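Local coordinates for protein kallistatin (Homo sapiens, PDB 6F4V) that inhibits the amidolytic and kininogenase activities of tissue kallikrein by forming a stable equimolar complex with the enzyme and being cleaved at its reactive site, at residues Ala96-His101 against Gln134-His139; Pro7-Phe12 against Leu59-Thr64; Ser278-Leu283 against Phe317-Leu322; Leu220-Lys225 against Leu268-Pro273. One frame throughout, in Å; residues are numbered along the deposited sequence.

Contact 1. Residues Ala96-His101 against Gln134-His139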
loop_
_atom_site.group_PDB
_atom_site.type_symbol
_atom_site.label_atom_id
_atom_site.label_comp_id
_atom_site.label_asym_id
_atom_site.label_seq_id
_atom_site.Cartn_x
_atom_site.Cartn_y
_atom_site.Cartn_z
ATOM N N ALA A 96 -11.621 3.255 10.777
ATOM C CA ALA A 96 -12.779 3.950 11.281
ATOM C C ALA A 96 -14.010 3.584 10.462
ATOM O O ALA A 96 -13.911 3.235 9.264
ATOM C CB ALA A 96 -12.534 5.452 11.241
ATOM N N LEU A 97 -15.166 3.654 11.125
ATOM C CA LEU A 97 -16.419 3.541 10.468
ATOM C C LEU A 97 -17.176 4.850 10.720
ATOM O O LEU A 97 -17.329 5.291 11.870
ATOM C CB LEU A 97 -17.235 2.389 11.057
ATOM C CG LEU A 97 -16.652 0.977 10.995
ATOM C CD1 LEU A 97 -17.594 0.035 11.727
ATOM C CD2 LEU A 97 -16.459 0.547 9.555
ATOM N N PHE A 98 -17.645 5.441 9.642
ATOM C CA PHE A 98 -18.532 6.582 9.687
ATOM C C PHE A 98 -19.942 6.039 9.492
ATOM O O PHE A 98 -20.266 5.534 8.432
ATOM C CB PHE A 98 -18.103 7.606 8.641
ATOM C CG PHE A 98 -16.787 8.218 8.958
ATOM C CD1 PHE A 98 -15.605 7.595 8.579
ATOM C CD2 PHE A 98 -16.716 9.410 9.679
ATOM C CE1 PHE A 98 -14.381 8.155 8.895
ATOM C CE2 PHE A 98 -15.490 9.967 10.008
ATOM C CZ PHE A 98 -14.321 9.342 9.611
ATOM N N LEU A 99 -20.749 6.107 10.554
ATOM C CA LEU A 99 -22.041 5.438 10.638
ATOM C C LEU A 99 -23.182 6.436 10.515
ATOM O O LEU A 99 -23.133 7.488 11.131
ATOM C CB LEU A 99 -22.153 4.761 11.995
ATOM C CG LEU A 99 -21.084 3.731 12.352
ATOM C CD1 LEU A 99 -21.302 3.237 13.771
ATOM C CD2 LEU A 99 -21.097 2.577 11.367
ATOM N N SER A 100 -24.207 6.099 9.745
ATOM C CA SER A 100 -25.395 6.949 9.636
ATOM C C SER A 100 -25.985 7.183 11.038
ATOM O O SER A 100 -26.164 6.227 11.786
ATOM C CB SER A 100 -26.445 6.295 8.725
ATOM O OG SER A 100 -27.619 7.102 8.620
ATOM N N HIS A 101 -26.232 8.446 11.396
ATOM C CA HIS A 101 -26.985 8.791 12.621
ATOM C C HIS A 101 -28.318 8.035 12.781
ATOM O O HIS A 101 -28.738 7.801 13.901
ATOM C CB HIS A 101 -27.286 10.309 12.695
ATOM C CG HIS A 101 -26.224 11.116 13.380
ATOM N ND1 HIS A 101 -25.659 12.240 12.810
ATOM C CD2 HIS A 101 -25.646 10.984 14.601
ATOM C CE1 HIS A 101 -24.764 12.753 13.639
ATOM N NE2 HIS A 101 -24.732 12.006 14.731
ATOM N N GLN A 134 -16.279 16.281 4.097
ATOM C CA GLN A 134 -15.272 17.056 4.836
ATOM C C GLN A 134 -14.852 16.333 6.127
ATOM O O GLN A 134 -13.652 16.265 6.431
ATOM C CB GLN A 134 -15.787 18.476 5.150
ATOM C CG GLN A 134 -14.701 19.471 5.562
ATOM C CD GLN A 134 -15.246 20.684 6.311
ATOM O OE1 GLN A 134 -16.200 20.582 7.082
ATOM N NE2 GLN A 134 -14.623 21.839 6.097
ATOM N N LEU A 135 -15.821 15.808 6.883
ATOM C CA LEU A 135 -15.516 15.091 8.130
ATOM C C LEU A 135 -14.581 13.882 7.888
ATOM O O LEU A 135 -13.594 13.697 8.602
ATOM C CB LEU A 135 -16.803 14.628 8.818
ATOM C CG LEU A 135 -16.653 13.834 10.126
ATOM C CD1 LEU A 135 -16.260 14.729 11.306
ATOM C CD2 LEU A 135 -17.921 13.047 10.432
ATOM N N ILE A 136 -14.912 13.072 6.887
ATOM C CA ILE A 136 -14.118 11.871 6.570
ATOM C C ILE A 136 -12.755 12.282 6.063
ATOM O O ILE A 136 -11.733 11.788 6.546
ATOM C CB ILE A 136 -14.797 10.962 5.520
ATOM C CG1 ILE A 136 -16.138 10.439 6.040
ATOM C CG2 ILE A 136 -13.867 9.799 5.154
ATOM C CD1 ILE A 136 -16.991 9.753 4.992
ATOM N N ASN A 137 -12.728 13.213 5.114
ATOM C CA ASN A 137 -11.473 13.610 4.512
ATOM C C ASN A 137 -10.520 14.325 5.452
ATOM O O ASN A 137 -9.298 14.087 5.379
ATOM C CB ASN A 137 -11.687 14.393 3.222
ATOM C CG ASN A 137 -12.178 13.503 2.088
ATOM O OD1 ASN A 137 -12.114 12.269 2.177
ATOM N ND2 ASN A 137 -12.677 14.112 1.028
ATOM N N ASP A 138 -11.056 15.159 6.345
ATOM C CA ASP A 138 -10.238 15.802 7.374
ATOM C C ASP A 138 -9.637 14.779 8.321
ATOM O O ASP A 138 -8.506 14.934 8.724
ATOM C CB ASP A 138 -11.050 16.804 8.221
ATOM C CG ASP A 138 -11.410 18.090 7.474
ATOM O OD1 ASP A 138 -10.835 18.419 6.411
ATOM O OD2 ASP A 138 -12.309 18.790 7.989
ATOM N N HIS A 139 -10.408 13.771 8.723
ATOM C CA HIS A 139 -9.904 12.696 9.596
ATOM C C HIS A 139 -8.726 11.966 8.945
ATOM O O HIS A 139 -7.655 11.827 9.548
ATOM C CB HIS A 139 -11.018 11.707 9.947
ATOM C CG HIS A 139 -10.564 10.541 10.775
ATOM N ND1 HIS A 139 -10.134 10.677 12.076
ATOM C CD2 HIS A 139 -10.496 9.215 10.497
ATOM C CE1 HIS A 139 -9.791 9.494 12.557
ATOM N NE2 HIS A 139 -10.012 8.587 11.623
#
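The benzene ring of Phe98 projects from strand 89-100 and packs against Leu135, Ile136 and His139 on helix 129-143, and each of the three meets a different part of it. Ile136 lies over one face: its CG1 stands 3.6 Å above the plane of the Phe98 ring, over the centre and only 10° off the normal, a CH-pi contact in which the two side chains slide past each other in opposite directions. The CB bond of Phe98 points to the helix, and chi1 of -67° sets CG beside the backbone N, anti to the carbonyl carbon. At the rim, Leu135 CD2 sits near the ring plane, 3.9 Å from Phe98 CD2. The strand and the helix run nearly antiparallel. This is the serpin arrangement in which helix F lies across the front of the large central sheet, and Phe98 belongs to the sheet side of that interface. His139 is the third neighbour: Phe98 CZ lies 3.9 Å from His139 CD2, and the edge of the phenyl ring is turned to the face of the imidazole in an offset T-shaped pair with planes at 70°. Phe122 of the adjoining strand adds to this cluster, stacking with Phe98 and meeting His139 edge-to-face. An alanine in place of Phe98 would probably leave Ile136 CG1 without the ring it lies over and His139 without the phenyl edge turned to it, though Phe122 would remain beside the imidazole. Two residues earlier on the strand, Ala96 CB makes a smaller contact, 4.0 Å from His139 NE2.

Contact 2. Residues Pro7-Phe12 against Leu59-Thr64. With EDO (1,2-ethanediol), chain D.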
loop_
_atom_site.group_PDB
_atom_site.type_symbol
_atom_site.label_atom_id
_atom_site.label_comp_id
_atom_site.label_asym_id
_atom_site.label_seq_id
_atom_site.Cartn_x
_atom_site.Cartn_y
_atom_site.Cartn_z
ATOM N N PRO A 7 1.591 -14.689 3.308
ATOM C CA PRO A 7 1.552 -15.134 1.907
ATOM C C PRO A 7 0.409 -14.524 1.105
ATOM O O PRO A 7 0.648 -14.057 -0.008
ATOM C CB PRO A 7 1.388 -16.676 2.027
ATOM C CG PRO A 7 2.087 -16.995 3.329
ATOM C CD PRO A 7 1.612 -15.860 4.218
ATOM N N ALA A 8 -0.809 -14.526 1.655
ATOM C CA ALA A 8 -1.964 -13.958 0.945
ATOM C C ALA A 8 -1.797 -12.458 0.716
ATOM O O ALA A 8 -2.038 -11.961 -0.386
ATOM C CB ALA A 8 -3.232 -14.201 1.705
ATOM N N ASN A 9 -1.366 -11.730 1.744
ATOM C CA ASN A 9 -1.198 -10.294 1.592
ATOM C C ASN A 9 -0.191 -9.928 0.483
ATOM O O ASN A 9 -0.408 -8.967 -0.259
ATOM C CB ASN A 9 -0.808 -9.655 2.938
ATOM C CG ASN A 9 -1.975 -9.546 3.901
ATOM O OD1 ASN A 9 -3.138 -9.709 3.525
ATOM N ND2 ASN A 9 -1.668 -9.229 5.183
ATOM N N ALA A 10 0.912 -10.663 0.399
ATOM C CA ALA A 10 1.916 -10.427 -0.641
ATOM C C ALA A 10 1.371 -10.789 -2.027
ATOM O O ALA A 10 1.625 -10.081 -2.991
ATOM C CB ALA A 10 3.190 -11.190 -0.349
ATOM N N ASP A 11 0.627 -11.889 -2.110
ATOM C CA ASP A 11 -0.021 -12.307 -3.359
ATOM C C ASP A 11 -0.923 -11.215 -3.850
ATOM O O ASP A 11 -0.887 -10.880 -5.019
ATOM C CB ASP A 11 -0.801 -13.626 -3.143
ATOM C CG ASP A 11 -1.705 -14.015 -4.328
ATOM O OD1 ASP A 11 -1.134 -14.445 -5.334
ATOM O OD2 ASP A 11 -2.970 -13.879 -4.252
ATOM N N PHE A 12 -1.779 -10.686 -2.971
ATOM C CA PHE A 12 -2.654 -9.590 -3.360
ATOM C C PHE A 12 -1.868 -8.375 -3.840
ATOM O O PHE A 12 -2.206 -7.779 -4.881
ATOM C CB PHE A 12 -3.578 -9.187 -2.226
ATOM C CG PHE A 12 -4.480 -8.068 -2.581
ATOM C CD1 PHE A 12 -5.555 -8.284 -3.436
ATOM C CD2 PHE A 12 -4.234 -6.790 -2.141
ATOM C CE1 PHE A 12 -6.386 -7.248 -3.823
ATOM C CE2 PHE A 12 -5.072 -5.743 -2.522
ATOM C CZ PHE A 12 -6.170 -5.984 -3.354
ATOM N N LEU A 59 -8.671 -11.488 -1.745
ATOM C CA LEU A 59 -7.480 -10.999 -1.033
ATOM C C LEU A 59 -6.361 -12.016 -0.970
ATOM O O LEU A 59 -5.312 -11.740 -0.366
ATOM C CB LEU A 59 -7.866 -10.555 0.376
ATOM C CG LEU A 59 -8.704 -9.301 0.430
ATOM C CD1 LEU A 59 -9.185 -9.067 1.856
ATOM C CD2 LEU A 59 -7.910 -8.114 -0.108
ATOM N N GLY A 60 -6.595 -13.215 -1.507
ATOM C CA GLY A 60 -5.575 -14.245 -1.608
ATOM C C GLY A 60 -5.614 -15.304 -0.528
ATOM O O GLY A 60 -4.745 -16.174 -0.506
ATOM N N PHE A 61 -6.618 -15.297 0.343
ATOM C CA PHE A 61 -6.624 -16.244 1.445
ATOM C C PHE A 61 -7.131 -17.595 0.973
ATOM O O PHE A 61 -8.070 -17.650 0.189
ATOM C CB PHE A 61 -7.436 -15.710 2.632
ATOM C CG PHE A 61 -6.793 -14.543 3.257
ATOM C CD1 PHE A 61 -5.653 -14.720 4.018
ATOM C CD2 PHE A 61 -7.253 -13.254 3.030
ATOM C CE1 PHE A 61 -5.011 -13.643 4.561
ATOM C CE2 PHE A 61 -6.584 -12.158 3.546
ATOM C CZ PHE A 61 -5.455 -12.357 4.322
ATOM N N ASN A 62 -6.450 -18.656 1.399
ATOM C CA ASN A 62 -6.850 -20.022 1.072
ATOM C C ASN A 62 -7.632 -20.506 2.268
ATOM O O ASN A 62 -7.065 -20.811 3.329
ATOM C CB ASN A 62 -5.630 -20.904 0.785
ATOM C CG ASN A 62 -6.015 -22.325 0.413
ATOM O OD1 ASN A 62 -7.108 -22.796 0.752
ATOM N ND2 ASN A 62 -5.100 -23.027 -0.262
ATOM N N LEU A 63 -8.944 -20.564 2.099
ATOM C CA LEU A 63 -9.838 -20.903 3.187
ATOM C C LEU A 63 -9.939 -22.416 3.442
ATOM O O LEU A 63 -10.684 -22.815 4.300
ATOM C CB LEU A 63 -11.217 -20.284 2.957
ATOM C CG LEU A 63 -11.200 -18.758 2.778
ATOM C CD1 LEU A 63 -12.593 -18.237 2.490
ATOM C CD2 LEU A 63 -10.596 -18.081 4.004
ATOM N N THR A 64 -9.186 -23.229 2.703
ATOM C CA THR A 64 -8.944 -24.635 3.071
ATOM C C THR A 64 -7.822 -24.751 4.089
ATOM O O THR A 64 -7.795 -25.689 4.867
ATOM C CB THR A 64 -8.625 -25.477 1.809
ATOM O OG1 THR A 64 -9.787 -25.493 0.964
ATOM C CG2 THR A 64 -8.293 -26.902 2.167
HETATM C C1 EDO D . -1.457 -17.149 -1.851
HETATM O O1 EDO D . -2.668 -16.411 -2.111
HETATM C C2 EDO D . -1.405 -17.642 -0.407
HETATM O O2 EDO D . -2.513 -18.518 -0.119
HETATM O O HOH W 1 -4.650 -9.569 1.226
#
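Ala8 and Phe61 meet in the tighter of two CH-pi contacts: Ala8 CB stands 3.3 Å above the plane of the Phe61 ring, displaced toward the rim. In the second, Leu59 CD2 lies over the centre of the Phe12 ring, 8° off its normal. Phe12 CB already points to the loop, and CG lies anti to the backbone N (chi1 180°).

Close backbone packing comes next. Gly60, with positive phi, ends the preceding helix in a Schellman motif and passes against the helix 6-23; a CB on it would collide with Ala8 O and Asp11 OD2. Its carbonyl O comes within 3.3 Å of Ala8 CB.

The polar links are indirect. One water donates to both Asn9 OD1 and Leu59 O, at 2.8 Å from each, so it bridges helix and loop, while Asn9 OD1 also approaches Phe61 CZ at 3.6 Å. An ethanediol, probably from the crystallisation liquor, donates a hydrogen bond from O1 to Gly60 O at 2.6 Å. Asp11, near the same diol, forms a salt bridge with Arg15.

The contact joins the N-terminal helix to the turn between helices 49-58 and 68-83 on the helical side of the serpin fold. Phe61 and Asn9 pack on Phe75 of helix 68-83, whereas Phe12 and Leu59 reach Ile36 and Tyr40, respectively, on helix 33-44.

Contact 3. Residues Ser278-Leu283 against Phe317-Leu322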
loop_
_atom_site.group_PDB
_atom_site.type_symbol
_atom_site.label_atom_id
_atom_site.label_comp_id
_atom_site.label_asym_id
_atom_site.label_seq_id
_atom_site.Cartn_x
_atom_site.Cartn_y
_atom_site.Cartn_z
ATOM N N SER A 278 2.697 9.875 -6.338
ATOM C CA SER A 278 1.467 9.491 -5.708
ATOM C C SER A 278 0.664 8.612 -6.633
ATOM O O SER A 278 0.949 8.556 -7.844
ATOM C CB SER A 278 0.706 10.745 -5.304
ATOM O OG SER A 278 0.347 11.475 -6.435
ATOM N N GLY A 279 -0.329 7.949 -6.046
ATOM C CA GLY A 279 -1.294 7.145 -6.768
ATOM C C GLY A 279 -2.695 7.401 -6.297
ATOM O O GLY A 279 -2.912 7.710 -5.139
ATOM N N SER A 280 -3.667 7.205 -7.190
ATOM C CA SER A 280 -5.058 7.467 -6.887
ATOM C C SER A 280 -5.889 6.492 -7.690
ATOM O O SER A 280 -5.801 6.494 -8.908
ATOM C CB SER A 280 -5.452 8.908 -7.235
ATOM O OG SER A 280 -6.800 9.120 -6.832
ATOM N N TYR A 281 -6.636 5.638 -7.003
ATOM C CA TYR A 281 -7.323 4.500 -7.616
ATOM C C TYR A 281 -8.782 4.460 -7.213
ATOM O O TYR A 281 -9.153 4.744 -6.064
ATOM C CB TYR A 281 -6.608 3.163 -7.272
ATOM C CG TYR A 281 -5.132 3.262 -7.609
ATOM C CD1 TYR A 281 -4.686 3.160 -8.917
ATOM C CD2 TYR A 281 -4.194 3.570 -6.621
ATOM C CE1 TYR A 281 -3.348 3.322 -9.242
ATOM C CE2 TYR A 281 -2.857 3.739 -6.929
ATOM C CZ TYR A 281 -2.433 3.620 -8.246
ATOM O OH TYR A 281 -1.125 3.793 -8.626
ATOM N N VAL A 282 -9.606 4.052 -8.175
ATOM C CA VAL A 282 -11.020 3.802 -7.960
ATOM C C VAL A 282 -11.200 2.289 -7.846
ATOM O O VAL A 282 -11.333 1.559 -8.851
ATOM C CB VAL A 282 -11.877 4.411 -9.094
ATOM C CG1 VAL A 282 -13.352 4.267 -8.770
ATOM C CG2 VAL A 282 -11.540 5.884 -9.271
ATOM N N LEU A 283 -11.161 1.801 -6.608
ATOM C CA LEU A 283 -11.150 0.368 -6.369
ATOM C C LEU A 283 -12.426 -0.336 -6.830
ATOM O O LEU A 283 -12.358 -1.483 -7.275
ATOM C CB LEU A 283 -10.916 0.086 -4.901
ATOM C CG LEU A 283 -9.583 0.559 -4.316
ATOM C CD1 LEU A 283 -9.447 0.108 -2.876
ATOM C CD2 LEU A 283 -8.370 0.112 -5.123
ATOM N N PHE A 317 -12.257 4.131 -2.749
ATOM C CA PHE A 317 -11.078 4.850 -3.234
ATOM C C PHE A 317 -9.835 4.422 -2.502
ATOM O O PHE A 317 -9.901 3.969 -1.353
ATOM C CB PHE A 317 -11.277 6.362 -3.086
ATOM C CG PHE A 317 -12.474 6.869 -3.825
ATOM C CD1 PHE A 317 -12.444 6.993 -5.228
ATOM C CD2 PHE A 317 -13.644 7.174 -3.149
ATOM C CE1 PHE A 317 -13.556 7.461 -5.930
ATOM C CE2 PHE A 317 -14.768 7.625 -3.855
ATOM C CZ PHE A 317 -14.719 7.764 -5.229
ATOM N N HIS A 318 -8.705 4.543 -3.174
ATOM C CA HIS A 318 -7.407 4.370 -2.540
ATOM C C HIS A 318 -6.463 5.464 -3.041
ATOM O O HIS A 318 -6.373 5.687 -4.242
ATOM C CB HIS A 318 -6.796 3.001 -2.869
ATOM C CG HIS A 318 -5.499 2.757 -2.162
ATOM N ND1 HIS A 318 -5.445 2.389 -0.838
ATOM C CD2 HIS A 318 -4.218 2.852 -2.584
ATOM C CE1 HIS A 318 -4.176 2.274 -0.475
ATOM N NE2 HIS A 318 -3.410 2.561 -1.517
ATOM N N LYS A 319 -5.816 6.185 -2.133
ATOM C CA LYS A 319 -4.787 7.136 -2.489
ATOM C C LYS A 319 -3.558 6.896 -1.667
ATOM O O LYS A 319 -3.642 6.455 -0.511
ATOM C CB LYS A 319 -5.250 8.570 -2.263
ATOM C CG LYS A 319 -6.469 8.948 -3.090
ATOM C CD LYS A 319 -6.921 10.378 -2.794
ATOM C CE LYS A 319 -6.324 11.385 -3.755
ATOM N NZ LYS A 319 -7.008 12.716 -3.657
ATOM N N ALA A 320 -2.423 7.195 -2.261
ATOM C CA ALA A 320 -1.152 6.977 -1.605
ATOM C C ALA A 320 -0.094 7.970 -2.085
ATOM O O ALA A 320 -0.133 8.410 -3.244
ATOM C CB ALA A 320 -0.675 5.568 -1.831
ATOM N N THR A 321 0.875 8.255 -1.216
ATOM C CA THR A 321 1.980 9.178 -1.552
ATOM C C THR A 321 3.303 8.661 -1.039
ATOM O O THR A 321 3.367 8.072 0.039
ATOM C CB THR A 321 1.790 10.619 -0.935
ATOM O OG1 THR A 321 1.774 10.516 0.504
ATOM C CG2 THR A 321 0.512 11.214 -1.344
ATOM N N LEU A 322 4.354 8.921 -1.797
ATOM C CA LEU A 322 5.743 8.553 -1.472
ATOM C C LEU A 322 6.614 9.796 -1.565
ATOM O O LEU A 322 6.552 10.499 -2.582
ATOM C CB LEU A 322 6.278 7.555 -2.510
ATOM C CG LEU A 322 7.734 7.060 -2.345
ATOM C CD1 LEU A 322 7.924 6.410 -0.989
ATOM C CD2 LEU A 322 8.115 6.098 -3.453
#
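His318 O takes the backbone N-H of Tyr281 at 2.8 Å, nearly along the C=O axis, and the CA of Ser280 also closes on this oxygen in a CA-H...O contact of 3.4 Å. The return bond, His318 N to Tyr281 O, completes one hydrogen-bonded pair of the antiparallel ladder. Gly279 and Ala320 form the next, with Gly279 N 2.8 Å from Ala320 O. A CB on Gly279 would collide with Tyr281 CE2, so the glycine leaves room for the tyrosine ring.

Tyr281 and His318 lie side by side and point the same way, with Tyr281 CD2 near the edge of the imidazole, 4.1 Å from His318 CD2. The imidazole is fixed at both nitrogens, ND1 by Thr335 OG1 and NE2 by Ser32 N. Leu283 packs on the same residue: its CD1 is 3.9 Å from His318 CB, and CG and CD2 also touch that carbon. An alanine at Leu283 would probably leave His318 CB without this apolar neighbour and open a gap toward Ile36 and Tyr40.

On the other face, Val282 CG2 meets the edge of the Phe317 ring at 4.2 Å from CE1, and Lys319 NZ bonds Val149 O. Two adjacent strands of serpin sheet A thus run antiparallel above helix 33-44, and His318 with its hydroxyl and backbone partners belongs to the shutter region of the fold.

Contact 4. Residues Leu220-Lys225 against Leu268-Pro273. With NA (sodium ion), chain J.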
loop_
_atom_site.group_PDB
_atom_site.type_symbol
_atom_site.label_atom_id
_atom_site.label_comp_id
_atom_site.label_asym_id
_atom_site.label_seq_id
_atom_site.Cartn_x
_atom_site.Cartn_y
_atom_site.Cartn_z
ATOM N N LEU A 220 18.683 -3.060 -5.131
ATOM C CA LEU A 220 19.278 -2.442 -3.945
ATOM C C LEU A 220 18.303 -2.626 -2.822
ATOM O O LEU A 220 17.113 -2.338 -3.002
ATOM C CB LEU A 220 19.463 -0.937 -4.203
ATOM C CG LEU A 220 19.837 -0.055 -2.995
ATOM C CD1 LEU A 220 21.180 -0.459 -2.395
ATOM C CD2 LEU A 220 19.899 1.392 -3.435
ATOM N N ARG A 221 18.765 -3.067 -1.649
ATOM C CA ARG A 221 17.902 -3.028 -0.483
ATOM C C ARG A 221 18.517 -2.035 0.500
ATOM O O ARG A 221 19.711 -2.168 0.841
ATOM C CB ARG A 221 17.795 -4.397 0.169
ATOM C CG ARG A 221 16.680 -4.551 1.194
ATOM C CD ARG A 221 16.917 -5.818 2.047
ATOM N NE ARG A 221 17.902 -5.611 3.088
ATOM C CZ ARG A 221 19.072 -6.250 3.314
ATOM N NH1 ARG A 221 19.516 -7.238 2.587
ATOM N NH2 ARG A 221 19.823 -5.857 4.347
ATOM N N MET A 222 17.739 -1.023 0.889
ATOM C CA MET A 222 18.171 -0.054 1.887
ATOM C C MET A 222 17.379 -0.250 3.167
ATOM O O MET A 222 16.143 -0.395 3.159
ATOM C CB MET A 222 18.019 1.378 1.385
ATOM C CG MET A 222 19.003 1.727 0.303
ATOM S SD MET A 222 18.811 3.422 -0.277
ATOM C CE MET A 222 19.504 4.296 1.118
ATOM N N ASP A 223 18.098 -0.275 4.273
ATOM C CA ASP A 223 17.467 -0.475 5.561
ATOM C C ASP A 223 17.061 0.865 6.123
ATOM O O ASP A 223 17.754 1.870 5.930
ATOM C CB ASP A 223 18.413 -1.219 6.524
ATOM C CG ASP A 223 18.611 -2.697 6.115
ATOM O OD1 ASP A 223 17.622 -3.360 5.747
ATOM O OD2 ASP A 223 19.745 -3.170 6.013
ATOM N N TYR A 224 15.943 0.855 6.831
ATOM C CA TYR A 224 15.529 1.959 7.679
ATOM C C TYR A 224 15.937 1.684 9.122
ATOM O O TYR A 224 16.209 0.538 9.501
ATOM C CB TYR A 224 14.035 2.141 7.621
ATOM C CG TYR A 224 13.492 2.511 6.258
ATOM C CD1 TYR A 224 13.749 3.769 5.704
ATOM C CD2 TYR A 224 12.765 1.601 5.506
ATOM C CE1 TYR A 224 13.252 4.126 4.475
ATOM C CE2 TYR A 224 12.282 1.938 4.246
ATOM C CZ TYR A 224 12.492 3.198 3.748
ATOM O OH TYR A 224 12.017 3.536 2.502
ATOM N N LYS A 225 15.984 2.731 9.934
ATOM C CA LYS A 225 16.124 2.573 11.381
ATOM C C LYS A 225 14.783 2.099 11.906
ATOM O O LYS A 225 13.797 2.840 11.834
ATOM C CB LYS A 225 16.557 3.888 12.021
ATOM C CG LYS A 225 17.960 4.247 11.587
ATOM C CD LYS A 225 18.476 5.508 12.257
ATOM C CE LYS A 225 19.807 5.905 11.656
ATOM N NZ LYS A 225 20.347 7.109 12.342
ATOM N N LEU A 268 29.370 1.031 -2.572
ATOM C CA LEU A 268 28.520 1.439 -3.659
ATOM C C LEU A 268 28.554 2.939 -3.846
ATOM O O LEU A 268 28.404 3.693 -2.889
ATOM C CB LEU A 268 27.090 1.026 -3.367
ATOM C CG LEU A 268 26.026 1.410 -4.381
ATOM C CD1 LEU A 268 26.253 0.650 -5.656
ATOM C CD2 LEU A 268 24.629 1.096 -3.848
ATOM N N GLU A 269 28.671 3.351 -5.094
ATOM C CA GLU A 269 28.381 4.716 -5.475
ATOM C C GLU A 269 26.914 4.745 -5.903
ATOM O O GLU A 269 26.572 4.148 -6.911
ATOM C CB GLU A 269 29.290 5.144 -6.620
ATOM C CG GLU A 269 29.124 6.586 -7.058
ATOM C CD GLU A 269 29.813 6.833 -8.401
ATOM O OE1 GLU A 269 30.911 6.275 -8.594
ATOM O OE2 GLU A 269 29.258 7.530 -9.279
ATOM N N LEU A 270 26.079 5.431 -5.126
ATOM C CA LEU A 270 24.616 5.374 -5.268
ATOM C C LEU A 270 24.077 6.745 -5.610
ATOM O O LEU A 270 24.275 7.692 -4.856
ATOM C CB LEU A 270 23.985 4.892 -3.952
ATOM C CG LEU A 270 22.462 4.913 -3.859
ATOM C CD1 LEU A 270 21.841 4.084 -4.971
ATOM C CD2 LEU A 270 22.037 4.383 -2.510
ATOM N N HIS A 271 23.417 6.851 -6.747
ATOM C CA HIS A 271 22.728 8.061 -7.151
ATOM C C HIS A 271 21.260 7.734 -7.120
ATOM O O HIS A 271 20.825 6.838 -7.846
ATOM C CB HIS A 271 23.113 8.466 -8.579
ATOM C CG HIS A 271 24.588 8.606 -8.794
ATOM N ND1 HIS A 271 25.203 9.826 -8.997
ATOM C CD2 HIS A 271 25.570 7.675 -8.853
ATOM C CE1 HIS A 271 26.505 9.636 -9.160
ATOM N NE2 HIS A 271 26.747 8.337 -9.090
ATOM N N LEU A 272 20.497 8.454 -6.304
ATOM C CA LEU A 272 19.094 8.138 -6.080
ATOM C C LEU A 272 18.337 9.437 -6.052
ATOM O O LEU A 272 18.761 10.355 -5.352
ATOM C CB LEU A 272 18.921 7.375 -4.780
ATOM C CG LEU A 272 17.500 6.901 -4.392
ATOM C CD1 LEU A 272 17.011 5.801 -5.329
ATOM C CD2 LEU A 272 17.489 6.415 -2.942
ATOM N N PRO A 273 17.242 9.553 -6.820
ATOM C CA PRO A 273 16.599 10.851 -6.801
ATOM C C PRO A 273 15.903 11.152 -5.499
ATOM O O PRO A 273 15.432 10.238 -4.799
ATOM C CB PRO A 273 15.581 10.794 -7.951
ATOM C CG PRO A 273 15.827 9.512 -8.667
ATOM C CD PRO A 273 16.604 8.627 -7.769
HETATM NA NA NA J . 16.375 -1.475 10.404
HETATM O O HOH W 2 15.790 -2.731 8.508
HETATM O O HOH W 3 17.184 -0.651 12.584
HETATM O O HOH W 4 18.654 -1.677 10.134
#
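Leu220 and Leu270 reach toward each other tip to tip, Leu220 CD2 lying 3.7 Å from Leu270 CD1. This is the closest of the apolar contacts that make up the whole interface. The other methyl of Leu220, CD1, meets Leu268 CD2 at 4.1 Å. Met222 also comes tip to tip on Leu270, its SD 4.0 Å from Leu270 CD2, while the same sulfur lies 4.2 Å from Leu272 CD2. Leu270 thus meets both Leu220 and Met222.

Side-chain polar bonds also form along each segment, on the sides turned from this core. The Arg221 guanidinium meets Asp223 edge-on in a salt bridge, in which Arg221 NH2 lies 3.2 Å from Asp223 OD2, on its syn lone pair, and Trp208 gives Arg221 a cation-pi partner. Along the other strand, His271 NE2 donates to the anti lone pair of Glu269 OE2 at 2.6 Å, in the imidazole plane.

A sodium ion is bound close by, by Tyr224 O at 2.2 Å, by Gly226 O and by three waters.

The segments 220-223 and 269-273 run at 82° to each other, so their side chains meet across two packed sheets. Strand 217-223 is flanked by strands 206-211 and 228-235, with His207 on Leu220 and Met222; strand 269-282 has strand 193-202 beside it, and a strand of another protein chain pairs in parallel with Glu269 to His271.

How the contacts relate
Contacts 3 and 4 share strand 269-282, one at each of its ends, with nearest atoms about 6 Å apart and centres about 25 Å apart. Contact 1 reaches the same large sheet through strand 89-100, its nearest atoms about 7 Å from contact 3; it lies on the other side of the chain's centre from contact 4, about 39 Å away between centres. Contact 2 belongs to the helical layer, about 7 Å from contact 3 at nearest atoms, with helix 33-44 touching both. The sodium ion sits at contact 4 alone, and the side chain of Leu220 there is about 14 Å from a bound sulfated sugar.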